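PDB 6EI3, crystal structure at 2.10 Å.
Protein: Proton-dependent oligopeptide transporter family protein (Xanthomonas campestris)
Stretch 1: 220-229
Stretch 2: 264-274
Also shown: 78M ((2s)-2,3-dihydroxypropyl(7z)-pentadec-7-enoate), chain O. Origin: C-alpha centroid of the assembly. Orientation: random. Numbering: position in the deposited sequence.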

# COMPACT_ATOMS: atom_id res chain seq x y z
N GLY A 220 -33.00 -28.55 0.89
CA GLY A 220 -33.05 -28.72 2.35
C GLY A 220 -31.89 -28.08 3.09
O GLY A 220 -31.35 -28.68 4.02
N GLN A 221 -31.50 -26.86 2.68
CA GLN A 221 -30.38 -26.14 3.29
C GLN A 221 -30.65 -24.65 3.53
O GLN A 221 -30.46 -24.17 4.65
CB GLN A 221 -29.11 -26.31 2.44
CG GLN A 221 -28.36 -27.61 2.68
CD GLN A 221 -27.38 -27.90 1.57
OE1 GLN A 221 -26.33 -27.26 1.45
NE2 GLN A 221 -27.70 -28.88 0.73
N GLY A 222 -31.03 -23.93 2.47
CA GLY A 222 -31.22 -22.48 2.50
C GLY A 222 -29.96 -21.80 1.99
O GLY A 222 -29.20 -22.42 1.24
N ARG A 223 -29.73 -20.53 2.37
CA ARG A 223 -28.54 -19.77 1.93
C ARG A 223 -27.88 -18.99 3.10
O ARG A 223 -28.07 -17.78 3.21
CB ARG A 223 -28.86 -18.83 0.74
CG ARG A 223 -29.54 -19.48 -0.47
CD ARG A 223 -30.68 -18.60 -0.94
NE ARG A 223 -30.45 -18.04 -2.27
CZ ARG A 223 -31.09 -16.99 -2.77
NH1 ARG A 223 -31.99 -16.35 -2.04
NH2 ARG A 223 -30.82 -16.56 -3.99
N PRO A 224 -27.09 -19.66 4.00
CA PRO A 224 -26.49 -18.92 5.12
C PRO A 224 -25.31 -18.02 4.71
O PRO A 224 -24.98 -17.07 5.44
CB PRO A 224 -26.10 -20.01 6.11
CG PRO A 224 -25.92 -21.22 5.29
CD PRO A 224 -26.74 -21.09 4.04
N GLY A 225 -24.71 -18.31 3.56
CA GLY A 225 -23.61 -17.52 3.00
C GLY A 225 -24.11 -16.19 2.48
O GLY A 225 -23.45 -15.16 2.68
N LEU A 226 -25.29 -16.19 1.81
CA LEU A 226 -25.94 -14.98 1.30
C LEU A 226 -26.41 -14.14 2.50
O LEU A 226 -26.32 -12.92 2.45
CB LEU A 226 -27.16 -15.32 0.41
CG LEU A 226 -27.36 -14.54 -0.91
CD1 LEU A 226 -28.77 -14.75 -1.43
CD2 LEU A 226 -27.13 -13.04 -0.77
N ALA A 227 -26.88 -14.82 3.58
CA ALA A 227 -27.33 -14.20 4.83
C ALA A 227 -26.17 -13.43 5.47
O ALA A 227 -26.31 -12.24 5.75
CB ALA A 227 -27.86 -15.26 5.78
N LEU A 228 -25.01 -14.11 5.65
CA LEU A 228 -23.76 -13.54 6.18
C LEU A 228 -23.34 -12.33 5.33
O LEU A 228 -22.98 -11.30 5.89
CB LEU A 228 -22.65 -14.60 6.22
CG LEU A 228 -21.25 -14.17 6.68
CD1 LEU A 228 -21.22 -13.88 8.18
CD2 LEU A 228 -20.23 -15.24 6.37
N ALA A 229 -23.45 -12.45 3.99
CA ALA A 229 -23.13 -11.36 3.05
C ALA A 229 -24.09 -10.16 3.24
O ALA A 229 -23.62 -9.03 3.32
CB ALA A 229 -23.16 -11.87 1.62
N GLY A 264 -16.82 -12.41 1.23
CA GLY A 264 -15.77 -13.42 1.07
C GLY A 264 -16.08 -14.72 1.80
O GLY A 264 -16.12 -15.79 1.18
N GLY A 265 -16.36 -14.61 3.10
CA GLY A 265 -16.70 -15.72 3.97
C GLY A 265 -18.01 -16.39 3.59
O GLY A 265 -18.17 -17.60 3.76
N GLY A 266 -18.93 -15.58 3.07
CA GLY A 266 -20.24 -16.03 2.60
C GLY A 266 -20.12 -16.83 1.32
O GLY A 266 -20.85 -17.80 1.13
N THR A 267 -19.17 -16.41 0.44
CA THR A 267 -18.86 -17.08 -0.83
C THR A 267 -18.18 -18.42 -0.53
O THR A 267 -18.50 -19.41 -1.18
CB THR A 267 -18.04 -16.17 -1.75
OG1 THR A 267 -18.79 -14.98 -2.00
CG2 THR A 267 -17.67 -16.84 -3.07
N TRP A 268 -17.27 -18.44 0.47
CA TRP A 268 -16.55 -19.63 0.93
C TRP A 268 -17.54 -20.72 1.38
O TRP A 268 -17.32 -21.90 1.10
CB TRP A 268 -15.57 -19.28 2.07
CG TRP A 268 -14.79 -20.46 2.57
CD1 TRP A 268 -15.10 -21.27 3.62
CD2 TRP A 268 -13.60 -21.01 1.98
NE1 TRP A 268 -14.18 -22.29 3.73
CE2 TRP A 268 -13.24 -22.15 2.74
CE3 TRP A 268 -12.79 -20.64 0.89
CZ2 TRP A 268 -12.10 -22.91 2.45
CZ3 TRP A 268 -11.65 -21.39 0.62
CH2 TRP A 268 -11.34 -22.53 1.37
N TRP A 269 -18.62 -20.32 2.06
CA TRP A 269 -19.68 -21.19 2.59
C TRP A 269 -20.42 -21.96 1.49
O TRP A 269 -20.71 -23.14 1.67
CB TRP A 269 -20.71 -20.34 3.36
CG TRP A 269 -20.55 -20.29 4.85
CD1 TRP A 269 -19.74 -19.46 5.56
CD2 TRP A 269 -21.33 -21.01 5.81
NE1 TRP A 269 -19.93 -19.65 6.91
CE2 TRP A 269 -20.90 -20.59 7.09
CE3 TRP A 269 -22.32 -22.00 5.72
CZ2 TRP A 269 -21.44 -21.12 8.27
CZ3 TRP A 269 -22.85 -22.52 6.89
CH2 TRP A 269 -22.41 -22.08 8.14
N GLN A 270 -20.78 -21.27 0.39
CA GLN A 270 -21.60 -21.79 -0.71
C GLN A 270 -20.88 -21.92 -2.06
O GLN A 270 -21.56 -22.05 -3.07
CB GLN A 270 -22.82 -20.87 -0.90
CG GLN A 270 -23.80 -20.81 0.25
CD GLN A 270 -24.89 -19.76 0.07
OE1 GLN A 270 -25.45 -19.28 1.04
NE2 GLN A 270 -25.21 -19.37 -1.17
N LEU A 271 -19.54 -21.88 -2.08
CA LEU A 271 -18.78 -21.95 -3.34
C LEU A 271 -19.00 -23.25 -4.12
O LEU A 271 -19.00 -23.22 -5.36
CB LEU A 271 -17.28 -21.68 -3.10
CG LEU A 271 -16.38 -21.61 -4.33
CD1 LEU A 271 -16.85 -20.55 -5.32
CD2 LEU A 271 -14.98 -21.39 -3.93
N GLU A 272 -19.23 -24.38 -3.42
CA GLU A 272 -19.49 -25.66 -4.07
C GLU A 272 -20.79 -25.66 -4.91
O GLU A 272 -20.87 -26.43 -5.86
CB GLU A 272 -19.46 -26.84 -3.08
CG GLU A 272 -18.07 -27.14 -2.53
CD GLU A 272 -17.00 -27.48 -3.55
OE1 GLU A 272 -17.20 -28.44 -4.33
OE2 GLU A 272 -15.96 -26.78 -3.58
N ARG A 273 -21.75 -24.75 -4.61
CA ARG A 273 -23.02 -24.63 -5.35
C ARG A 273 -22.84 -23.99 -6.75
O ARG A 273 -23.81 -23.89 -7.51
CB ARG A 273 -24.07 -23.84 -4.55
CG ARG A 273 -24.33 -24.36 -3.14
CD ARG A 273 -25.30 -23.44 -2.46
NE ARG A 273 -25.56 -23.82 -1.07
CZ ARG A 273 -26.56 -23.32 -0.35
NH1 ARG A 273 -27.41 -22.45 -0.88
NH2 ARG A 273 -26.74 -23.72 0.91
N ALA A 274 -21.61 -23.55 -7.08
CA ALA A 274 -21.26 -22.96 -8.38
C ALA A 274 -20.72 -24.01 -9.36
O ALA A 274 -20.70 -23.75 -10.57
CB ALA A 274 -20.24 -21.84 -8.19
O21 78M O . -8.50 -21.24 4.40
C20 78M O . -9.49 -20.57 3.62
C18 78M O . -10.34 -19.67 4.48
O19 78M O . -10.98 -20.43 5.51
C17 78M O . -11.38 -18.93 3.68
O2 78M O . -11.79 -17.81 4.50
C1 78M O . -12.48 -16.82 3.92
O1 78M O . -12.91 -16.86 2.80
C2 78M O . -12.62 -15.64 4.84
C3 78M O . -11.94 -14.38 4.31
C4 78M O . -11.23 -13.58 5.39
C5 78M O . -11.81 -12.21 5.66
C6 78M O . -11.39 -11.12 4.66
C7 78M O . -10.36 -10.20 5.22
C8 78M O . -10.53 -8.93 5.55
C9 78M O . -9.48 -8.01 6.12
C10 78M O . -9.44 -8.09 7.65
C11 78M O . -8.05 -8.23 8.24
C12 78M O . -8.02 -9.02 9.54
C13 78M O . -6.64 -9.34 10.10
C15 78M O . -4.78 -8.64 11.63
C14 78M O . -5.98 -8.20 10.85

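What ties the loop before the first helix to the end of the second stretch? Arg273 reaches across with its guanidinium, and both terminal nitrogens converge on one backbone oxygen: Arg273 NH1 and NH2 each donate a hydrogen bond to Gly222 O at 2.8 Å. The carbonyl lies at the edge of the guanidinium, near its plane, where the N-H groups point. Nearly extended chi2 and chi3 angles (both t) give the side chain its reach. Gly222 itself, with phi/psi of 96/-157, adopts a backbone shape that calls for glycine.

How is the start of helix 224-229 held? Gln270 points toward it and places its amide oxygen at the first turn, where backbone N-H groups lack partners within the helix. Gln270 OE1 accepts a hydrogen bond from Leu226 N at 3.2 Å and a weak one from Gly225 N at 2.8 Å. Pro224, beside them, has no N-H to offer, while Gln270 NE2 is satisfied elsewhere in the structure.

Why can the helices come so close? They run antiparallel, at 178°, with axes 7.6 Å apart, and meet at two buried glycines whose CA atoms, Gly225 CA and Gly266 CA, are 3.7 Å apart. Reciprocal CA-H...O contacts join Gly225 CA to Gly266 O and Gly266 CA to Gly225 O, each at 3.3 Å. A CB on either glycine would clash with the other's carbonyl oxygen.

What packs around this glycine contact? Trp269 points toward the first helix, and its broad ring meets Pro224 and Leu228: Pro224 CG lies 3.7 Å from Trp269 CZ3, and Leu228 CD2 lies 4.3 Å from Trp269 CD1. Leu228 also settles over bare backbone, with its CD2 3.6 Å from Gly266 N. In all, the contact buries 452 Å², counting both sides.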